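Local coordinates for OmpT protein (Vibrio cholerae serotype O1, PDB 6EHE), which probably serves as a general diffusion porin, a membrane-spanning beta barrel that lets ions and small solutes cross the outer membrane, at residues A138-A143 with N163-F168; F168-N173 with T180-D185; A2-F7 with D35-V40. All blocks are in the same frame, centred on the assembly; numbering follows the deposited sequence.

Contact 1 (A138-A143 with N163-F168). With C8E ((hydroxyethyloxy)tri(ethyloxy)octane), chain E.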
loop_
_atom_site.group_PDB
_atom_site.type_symbol
_atom_site.label_atom_id
_atom_site.label_comp_id
_atom_site.label_asym_id
_atom_site.label_seq_id
_atom_site.Cartn_x
_atom_site.Cartn_y
_atom_site.Cartn_z
ATOM N N ALA A 138 -10.653 18.340 -5.819
ATOM C CA ALA A 138 -9.289 17.854 -5.934
ATOM C C ALA A 138 -9.055 16.680 -5.000
ATOM O O ALA A 138 -8.586 15.618 -5.431
ATOM C CB ALA A 138 -8.303 18.978 -5.617
ATOM N N LYS A 139 -9.393 16.846 -3.727
ATOM C CA LYS A 139 -9.308 15.734 -2.794
ATOM C C LYS A 139 -10.438 14.746 -3.076
ATOM O O LYS A 139 -11.604 15.125 -3.232
ATOM C CB LYS A 139 -9.357 16.223 -1.347
ATOM C CG LYS A 139 -8.394 17.368 -1.029
ATOM C CD LYS A 139 -7.033 16.894 -0.584
ATOM C CE LYS A 139 -6.011 18.046 -0.599
ATOM N NZ LYS A 139 -4.968 17.923 -1.695
ATOM N N GLN A 140 -10.074 13.481 -3.187
ATOM C CA GLN A 140 -11.025 12.421 -3.394
ATOM C C GLN A 140 -11.819 12.190 -2.115
ATOM O O GLN A 140 -11.507 12.733 -1.055
ATOM C CB GLN A 140 -10.294 11.143 -3.803
ATOM C CG GLN A 140 -9.287 11.272 -4.958
ATOM C CD GLN A 140 -8.503 9.953 -5.178
ATOM O OE1 GLN A 140 -8.402 9.123 -4.262
ATOM N NE2 GLN A 140 -7.964 9.756 -6.386
ATOM N N GLU A 141 -12.872 11.390 -2.232
ATOM C CA GLU A 141 -13.609 10.900 -1.083
ATOM C C GLU A 141 -12.988 9.581 -0.653
ATOM O O GLU A 141 -12.629 8.757 -1.491
ATOM C CB GLU A 141 -15.097 10.688 -1.408
ATOM C CG GLU A 141 -15.974 11.946 -1.369
ATOM C CD GLU A 141 -17.166 11.911 -2.357
ATOM O OE1 GLU A 141 -17.389 12.933 -3.066
ATOM O OE2 GLU A 141 -17.874 10.875 -2.423
ATOM N N LEU A 142 -12.881 9.373 0.655
ATOM C CA LEU A 142 -12.382 8.107 1.155
ATOM C C LEU A 142 -13.054 7.777 2.470
ATOM O O LEU A 142 -13.160 8.627 3.346
ATOM C CB LEU A 142 -10.876 8.154 1.366
ATOM C CG LEU A 142 -10.298 6.815 1.758
ATOM C CD1 LEU A 142 -10.182 5.918 0.514
ATOM C CD2 LEU A 142 -8.952 7.044 2.411
ATOM N N ALA A 143 -13.441 6.530 2.635
ATOM C CA ALA A 143 -13.975 6.110 3.916
ATOM C C ALA A 143 -13.587 4.657 4.084
ATOM O O ALA A 143 -13.858 3.850 3.192
ATOM C CB ALA A 143 -15.505 6.279 3.989
ATOM N N ASN A 163 -13.753 4.748 -2.149
ATOM C CA ASN A 163 -12.822 5.785 -2.570
ATOM C C ASN A 163 -13.350 6.340 -3.886
ATOM O O ASN A 163 -13.505 5.596 -4.856
ATOM C CB ASN A 163 -11.416 5.166 -2.727
ATOM C CG ASN A 163 -10.369 6.125 -3.289
ATOM O OD1 ASN A 163 -9.476 5.688 -4.007
ATOM N ND2 ASN A 163 -10.442 7.413 -2.942
ATOM N N ARG A 164 -13.650 7.624 -3.929
ATOM C CA ARG A 164 -14.233 8.225 -5.117
ATOM C C ARG A 164 -13.343 9.346 -5.623
ATOM O O ARG A 164 -12.947 10.227 -4.852
ATOM C CB ARG A 164 -15.637 8.757 -4.833
ATOM C CG ARG A 164 -16.398 9.192 -6.090
ATOM C CD ARG A 164 -17.772 9.761 -5.736
ATOM N NE ARG A 164 -18.468 10.182 -6.939
ATOM C CZ ARG A 164 -19.624 10.823 -6.947
ATOM N NH1 ARG A 164 -20.232 11.101 -5.808
ATOM N NH2 ARG A 164 -20.172 11.173 -8.101
ATOM N N ASP A 165 -13.021 9.306 -6.913
ATOM C CA ASP A 165 -12.339 10.411 -7.578
ATOM C C ASP A 165 -13.279 10.929 -8.649
ATOM O O ASP A 165 -13.587 10.212 -9.604
ATOM C CB ASP A 165 -11.003 9.978 -8.181
ATOM C CG ASP A 165 -10.125 11.165 -8.592
ATOM O OD1 ASP A 165 -10.683 12.252 -8.912
ATOM O OD2 ASP A 165 -8.878 11.004 -8.602
ATOM N N LYS A 166 -13.738 12.158 -8.480
ATOM C CA LYS A 166 -14.687 12.779 -9.393
ATOM C C LYS A 166 -14.031 13.280 -10.675
ATOM O O LYS A 166 -14.741 13.707 -11.590
ATOM C CB LYS A 166 -15.420 13.931 -8.687
ATOM C CG LYS A 166 -16.439 13.460 -7.636
ATOM C CD LYS A 166 -17.187 14.640 -7.029
ATOM C CE LYS A 166 -18.223 14.197 -6.021
ATOM N NZ LYS A 166 -18.955 15.372 -5.459
ATOM N N ALA A 167 -12.715 13.180 -10.783
ATOM C CA ALA A 167 -11.955 13.707 -11.915
ATOM C C ALA A 167 -10.670 12.894 -12.066
ATOM O O ALA A 167 -9.566 13.406 -11.985
ATOM C CB ALA A 167 -11.664 15.185 -11.727
ATOM N N PHE A 168 -10.820 11.597 -12.293
ATOM C CA PHE A 168 -9.708 10.665 -12.388
ATOM C C PHE A 168 -9.265 10.546 -13.837
ATOM O O PHE A 168 -10.108 10.380 -14.722
ATOM C CB PHE A 168 -10.151 9.297 -11.868
ATOM C CG PHE A 168 -9.068 8.277 -11.837
ATOM C CD1 PHE A 168 -8.043 8.369 -10.899
ATOM C CD2 PHE A 168 -9.091 7.211 -12.706
ATOM C CE1 PHE A 168 -7.061 7.420 -10.851
ATOM C CE2 PHE A 168 -8.115 6.263 -12.667
ATOM C CZ PHE A 168 -7.092 6.356 -11.733
HETATM C C1 C8E E . -12.693 8.478 11.813
HETATM C C2 C8E E . -13.440 7.215 11.357
HETATM C C3 C8E E . -14.512 7.492 10.298
HETATM C C4 C8E E . -14.576 6.351 9.272
HETATM C C5 C8E E . -15.970 6.069 8.704
HETATM C C6 C8E E . -15.822 4.929 7.702
HETATM C C7 C8E E . -16.971 3.920 7.759
HETATM C C8 C8E E . -16.579 2.615 7.069
HETATM O O9 C8E E . -17.382 2.321 5.942
HETATM C C10 C8E E . -16.938 2.965 4.766
HETATM C C11 C8E E . -17.569 2.281 3.555
HETATM O O12 C8E E . -18.720 2.980 3.133
#

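Contact 2 (F168-N173 with T180-D185)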
loop_
_atom_site.group_PDB
_atom_site.type_symbol
_atom_site.label_atom_id
_atom_site.label_comp_id
_atom_site.label_asym_id
_atom_site.label_seq_id
_atom_site.Cartn_x
_atom_site.Cartn_y
_atom_site.Cartn_z
ATOM N N PHE A 168 -10.820 11.597 -12.293
ATOM C CA PHE A 168 -9.708 10.665 -12.388
ATOM C C PHE A 168 -9.265 10.546 -13.837
ATOM O O PHE A 168 -10.108 10.380 -14.722
ATOM C CB PHE A 168 -10.151 9.297 -11.868
ATOM C CG PHE A 168 -9.068 8.277 -11.837
ATOM C CD1 PHE A 168 -8.043 8.369 -10.899
ATOM C CD2 PHE A 168 -9.091 7.211 -12.706
ATOM C CE1 PHE A 168 -7.061 7.420 -10.851
ATOM C CE2 PHE A 168 -8.115 6.263 -12.667
ATOM C CZ PHE A 168 -7.092 6.356 -11.733
ATOM N N LYS A 169 -7.948 10.591 -14.076
ATOM C CA LYS A 169 -7.413 10.538 -15.435
ATOM C C LYS A 169 -7.474 9.103 -15.934
ATOM O O LYS A 169 -6.783 8.231 -15.403
ATOM C CB LYS A 169 -5.983 11.064 -15.480
ATOM C CG LYS A 169 -5.476 11.348 -16.898
ATOM C CD LYS A 169 -3.979 11.144 -17.036
ATOM C CE LYS A 169 -3.548 11.174 -18.501
ATOM N NZ LYS A 169 -3.564 12.557 -19.071
ATOM N N VAL A 170 -8.305 8.845 -16.944
ATOM C CA VAL A 170 -8.400 7.523 -17.552
ATOM C C VAL A 170 -7.820 7.481 -18.947
ATOM O O VAL A 170 -7.856 6.415 -19.586
ATOM C CB VAL A 170 -9.851 7.019 -17.595
ATOM C CG1 VAL A 170 -10.382 6.737 -16.179
ATOM C CG2 VAL A 170 -10.722 8.010 -18.376
ATOM N N GLY A 171 -7.321 8.596 -19.465
ATOM C CA GLY A 171 -6.748 8.571 -20.795
ATOM C C GLY A 171 -6.690 9.967 -21.377
ATOM O O GLY A 171 -6.788 10.955 -20.665
ATOM N N SER A 172 -6.551 10.014 -22.693
ATOM C CA SER A 172 -6.178 11.241 -23.373
ATOM C C SER A 172 -7.000 11.405 -24.639
ATOM O O SER A 172 -7.346 10.430 -25.310
ATOM C CB SER A 172 -4.694 11.241 -23.716
ATOM O OG SER A 172 -4.417 12.308 -24.596
ATOM N N ASN A 173 -7.267 12.655 -24.979
ATOM C CA ASN A 173 -8.158 12.999 -26.078
ATOM C C ASN A 173 -7.484 13.992 -27.012
ATOM O O ASN A 173 -7.040 15.050 -26.561
ATOM C CB ASN A 173 -9.429 13.614 -25.526
ATOM C CG ASN A 173 -10.557 13.508 -26.472
ATOM O OD1 ASN A 173 -11.251 12.497 -26.501
ATOM N ND2 ASN A 173 -10.760 14.545 -27.270
ATOM N N THR A 180 -6.242 16.865 -24.608
ATOM C CA THR A 180 -6.684 17.092 -23.243
ATOM C C THR A 180 -6.944 15.756 -22.554
ATOM O O THR A 180 -7.287 14.766 -23.203
ATOM C CB THR A 180 -7.931 17.952 -23.222
ATOM O OG1 THR A 180 -8.980 17.273 -23.915
ATOM C CG2 THR A 180 -7.665 19.273 -23.919
ATOM N N ASP A 181 -6.766 15.727 -21.230
ATOM C CA ASP A 181 -6.990 14.497 -20.475
ATOM C C ASP A 181 -8.458 14.112 -20.509
ATOM O O ASP A 181 -9.340 14.966 -20.445
ATOM C CB ASP A 181 -6.576 14.648 -19.009
ATOM C CG ASP A 181 -5.166 15.158 -18.838
ATOM O OD1 ASP A 181 -4.301 14.823 -19.670
ATOM O OD2 ASP A 181 -4.926 15.890 -17.853
ATOM N N ILE A 182 -8.726 12.817 -20.564
ATOM C CA ILE A 182 -10.061 12.312 -20.262
ATOM C C ILE A 182 -10.139 12.010 -18.769
ATOM O O ILE A 182 -9.405 11.156 -18.256
ATOM C CB ILE A 182 -10.392 11.059 -21.077
ATOM C CG1 ILE A 182 -10.109 11.270 -22.557
ATOM C CG2 ILE A 182 -11.835 10.699 -20.875
ATOM C CD1 ILE A 182 -10.511 10.072 -23.361
ATOM N N LYS A 183 -11.021 12.719 -18.076
ATOM C CA LYS A 183 -11.330 12.478 -16.676
ATOM C C LYS A 183 -12.670 11.762 -16.563
ATOM O O LYS A 183 -13.606 12.059 -17.308
ATOM C CB LYS A 183 -11.386 13.795 -15.899
ATOM C CG LYS A 183 -10.161 14.714 -16.084
ATOM C CD LYS A 183 -8.958 14.222 -15.292
ATOM C CE LYS A 183 -7.809 15.255 -15.270
ATOM N NZ LYS A 183 -8.206 16.544 -14.626
ATOM N N ALA A 184 -12.760 10.815 -15.638
ATOM C CA ALA A 184 -14.015 10.164 -15.308
ATOM C C ALA A 184 -14.262 10.249 -13.803
ATOM O O ALA A 184 -13.331 10.369 -13.008
ATOM C CB ALA A 184 -14.002 8.704 -15.773
ATOM N N ASP A 185 -15.526 10.207 -13.420
ATOM C CA ASP A 185 -15.936 10.118 -12.023
ATOM C C ASP A 185 -16.044 8.634 -11.678
ATOM O O ASP A 185 -16.973 7.960 -12.118
ATOM C CB ASP A 185 -17.261 10.851 -11.838
ATOM C CG ASP A 185 -17.799 10.804 -10.403
ATOM O OD1 ASP A 185 -18.741 11.574 -10.094
ATOM O OD2 ASP A 185 -17.304 9.996 -9.592
#

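Contact 3 (A2-F7 with D35-V40)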
loop_
_atom_site.group_PDB
_atom_site.type_symbol
_atom_site.label_atom_id
_atom_site.label_comp_id
_atom_site.label_asym_id
_atom_site.label_seq_id
_atom_site.Cartn_x
_atom_site.Cartn_y
_atom_site.Cartn_z
ATOM N N ALA A 2 9.696 14.056 28.656
ATOM C CA ALA A 2 9.008 15.260 28.204
ATOM C C ALA A 2 8.336 14.999 26.862
ATOM O O ALA A 2 7.243 15.517 26.583
ATOM C CB ALA A 2 9.999 16.424 28.094
ATOM N N GLY A 3 8.962 14.136 26.067
ATOM C CA GLY A 3 8.629 13.883 24.690
ATOM C C GLY A 3 9.925 13.592 23.967
ATOM O O GLY A 3 11.012 13.791 24.516
ATOM N N THR A 4 9.830 13.136 22.733
ATOM C CA THR A 4 11.014 12.836 21.952
ATOM C C THR A 4 10.954 13.574 20.633
ATOM O O THR A 4 9.878 13.904 20.138
ATOM C CB THR A 4 11.132 11.334 21.686
ATOM O OG1 THR A 4 9.854 10.828 21.274
ATOM C CG2 THR A 4 11.568 10.614 22.951
ATOM N N VAL A 5 12.121 13.823 20.061
ATOM C CA VAL A 5 12.241 14.169 18.651
ATOM C C VAL A 5 13.125 13.127 18.003
ATOM O O VAL A 5 14.205 12.820 18.512
ATOM C CB VAL A 5 12.812 15.575 18.448
ATOM C CG1 VAL A 5 12.812 15.912 16.968
ATOM C CG2 VAL A 5 11.978 16.574 19.246
ATOM N N ASP A 6 12.672 12.561 16.902
ATOM C CA ASP A 6 13.414 11.491 16.253
ATOM C C ASP A 6 13.612 11.887 14.800
ATOM O O ASP A 6 12.642 12.029 14.052
ATOM C CB ASP A 6 12.666 10.163 16.398
ATOM C CG ASP A 6 13.281 9.037 15.581
ATOM O OD1 ASP A 6 14.533 8.906 15.549
ATOM O OD2 ASP A 6 12.489 8.262 14.980
ATOM N N PHE A 7 14.854 12.130 14.411
ATOM C CA PHE A 7 15.177 12.183 12.996
ATOM C C PHE A 7 15.347 10.758 12.505
ATOM O O PHE A 7 15.979 9.934 13.175
ATOM C CB PHE A 7 16.440 12.994 12.748
ATOM C CG PHE A 7 16.341 14.388 13.245
ATOM C CD1 PHE A 7 15.964 15.415 12.391
ATOM C CD2 PHE A 7 16.582 14.675 14.590
ATOM C CE1 PHE A 7 15.855 16.708 12.856
ATOM C CE2 PHE A 7 16.467 15.970 15.071
ATOM C CZ PHE A 7 16.100 16.986 14.202
ATOM N N ASP A 35 9.958 12.923 13.609
ATOM C CA ASP A 35 8.827 12.429 14.382
ATOM C C ASP A 35 8.940 13.005 15.783
ATOM O O ASP A 35 9.806 12.589 16.553
ATOM C CB ASP A 35 8.834 10.906 14.415
ATOM C CG ASP A 35 7.574 10.342 15.001
ATOM O OD1 ASP A 35 6.638 11.135 15.249
ATOM O OD2 ASP A 35 7.516 9.111 15.217
ATOM N N ALA A 36 8.102 13.973 16.120
ATOM C CA ALA A 36 8.121 14.564 17.448
ATOM C C ALA A 36 6.895 14.110 18.210
ATOM O O ALA A 36 5.781 14.136 17.680
ATOM C CB ALA A 36 8.148 16.085 17.393
ATOM N N ASN A 37 7.099 13.720 19.451
ATOM C CA ASN A 37 6.017 13.321 20.328
ATOM C C ASN A 37 6.148 14.092 21.629
ATOM O O ASN A 37 7.249 14.252 22.153
ATOM C CB ASN A 37 6.054 11.827 20.539
ATOM C CG ASN A 37 5.882 11.071 19.231
ATOM O OD1 ASN A 37 4.750 10.861 18.774
ATOM N ND2 ASN A 37 7.001 10.682 18.609
ATOM N N TYR A 38 5.023 14.596 22.116
ATOM C CA TYR A 38 4.967 15.489 23.262
ATOM C C TYR A 38 3.878 14.995 24.185
ATOM O O TYR A 38 2.749 14.779 23.743
ATOM C CB TYR A 38 4.654 16.931 22.836
ATOM C CG TYR A 38 4.615 17.916 23.981
ATOM C CD1 TYR A 38 5.796 18.443 24.497
ATOM C CD2 TYR A 38 3.415 18.314 24.548
ATOM C CE1 TYR A 38 5.787 19.321 25.535
ATOM C CE2 TYR A 38 3.396 19.202 25.598
ATOM C CZ TYR A 38 4.588 19.703 26.087
ATOM O OH TYR A 38 4.611 20.598 27.132
ATOM N N THR A 39 4.193 14.832 25.458
ATOM C CA THR A 39 3.209 14.358 26.420
ATOM C C THR A 39 2.604 15.552 27.141
ATOM O O THR A 39 3.332 16.376 27.703
ATOM C CB THR A 39 3.867 13.397 27.402
ATOM O OG1 THR A 39 4.245 12.209 26.693
ATOM C CG2 THR A 39 2.911 13.046 28.523
ATOM N N VAL A 40 1.283 15.669 27.104
ATOM C CA VAL A 40 0.625 16.748 27.840
ATOM C C VAL A 40 0.266 16.307 29.249
ATOM O O VAL A 40 0.514 17.027 30.217
ATOM C CB VAL A 40 -0.617 17.253 27.076
ATOM C CG1 VAL A 40 -1.216 18.435 27.806
ATOM C CG2 VAL A 40 -0.244 17.636 25.648
HETATM O O HOH W 1 9.433 11.091 18.686
#

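Contact 1 (A138-A143 with N163-F168)
The side-chain amides of Q140 and N163 meet with their planes 49° apart. ND2 of N163 donates to OE1 of Q140 at 3.0 Å; the acceptor lies in the amide plane of N163, while the donor stands above the carbonyl plane of Q140. From its other end the Q140 amide sends NE2 to OD2 of D165 (2.7 Å), meeting that carboxylate from above its plane. The guanidinium of R164 has OE2 of E141 at its edge, near its plane, and CE of K166 over one face, 3.7 Å above it. The strong partner of R164, however, is D185 on the next strand. OE1 of E141 makes a long salt bridge to NZ of K166 (3.8 Å).

E141 and R164 form a hydrogen-bonded antiparallel pair in the hairpin of strands 141-151 and 154-175, part of the 16-stranded porin barrel. Besides N of R164, O of E141 accepts ND2 of N163 (2.9 Å), and the two donors arrive from opposite faces of its plane. With CG anti to the backbone N (chi1 175°), N163 sends ND2 across to the 138-143 segment, where its two bonds fix the amide's rotation. L142 and N163, on the same face of the sheet, both touch Y190 of strand 178-199, and NE2 of Q140 also bonds to O of L107. CB of A143 lies 3.7 Å from C10 of a bound C8E detergent.

Contact 2 (F168-N173 with T180-D185)
F168 and A184 begin the backbone ladder with a reciprocal pair of hydrogen bonds, N of F168 to O of A184 (2.9 Å) and N of A184 to O of F168. N173 and T180 close its other end in the same two-way fashion. Between them, N of V170 donates to O of I182 nearly in line with that carbonyl, whereas N of I182 reaches O of G171 (2.7 Å) from well above the carbonyl plane. CA of K183 adds a C-H contact to O of F168 at 3.1 Å.

The charged contact is a salt bridge from NZ of K169 to OD1 of D181, modelled so short that its exact length is doubtful. The two side chains cross at about a right angle; the lysine, bent at its last torsion (chi4 74°), brings its ammonium onto one carboxylate oxygen.

Apolar packing lies on and beside the face of I182 and A184. CG2 of V170 touches CG2 of I182 (3.8 Å), CG1 of V170 reaches CB of A184 at 4.1 Å, and CB of N173 rests on CG1 of I182 (3.8 Å).

V170 and G171 both stand opposite I182, a classic beta bulge close to the turn of the hairpin of strands 154-175 and 178-199 in the porin barrel.

Contact 3 (A2-F7 with D35-V40)
T4 lays its hydroxyl obliquely against the side chain of N37, with OG1 4.0 Å from CB of N37. The first torsion (chi1 46°) seats OG1 between the backbone N and the carbonyl carbon, from where it shares a water with the neighbouring strand. That water accepts from ND2 of N37 and donates to O of D35.

On the other face of the sheet the packing is thin, CG2 of V5 meeting CB of A36 at 4.3 Å. The backbones pair regularly: T4 with N37, and D6 with D35, exchange two bonds each, N of N37 to O of T4 being 2.9 Å. G3 pairs with Y38, its CA 2.9 Å from O of N37, where a CB would clash with that oxygen. Toward the chain start only a weak bond follows, from N of T39 to O of A2 (3.3 Å).

The carboxylates of D6 and D35 stay apart, OD2 to OD2 5.1 Å, and OD1 of D35 is held by Q47. D6 and F7, with W319, have been seen to bind calcium in a structure of this protein, though none is bound to this chain in the model; this first hairpin of the porin barrel thus carries part of that calcium site.

How the contacts relate
From the N terminus, contact 3 comes first, pairing the start of strand 3-17 with the end of strand 24-39 and closing a 27-residue excursion at the open end of the first hairpin. Contact 1 follows, joining 141-151 to 154-175 over 19 residues, and contact 2 pairs 154-175 with 178-199 over only six. The three are in series, neither nested nor crossed. Contacts 1 and 2, centres about 14 Å apart, share F168, and the salt bridge from NH2 of R164 to OD1 of D185 (2.5 Å as modelled) links them across the hairpin of strands 154-175 and 178-199. Contact 3 stands well away, its centre about 33 Å from that of contact 1, yet all belong to the same closed sheet.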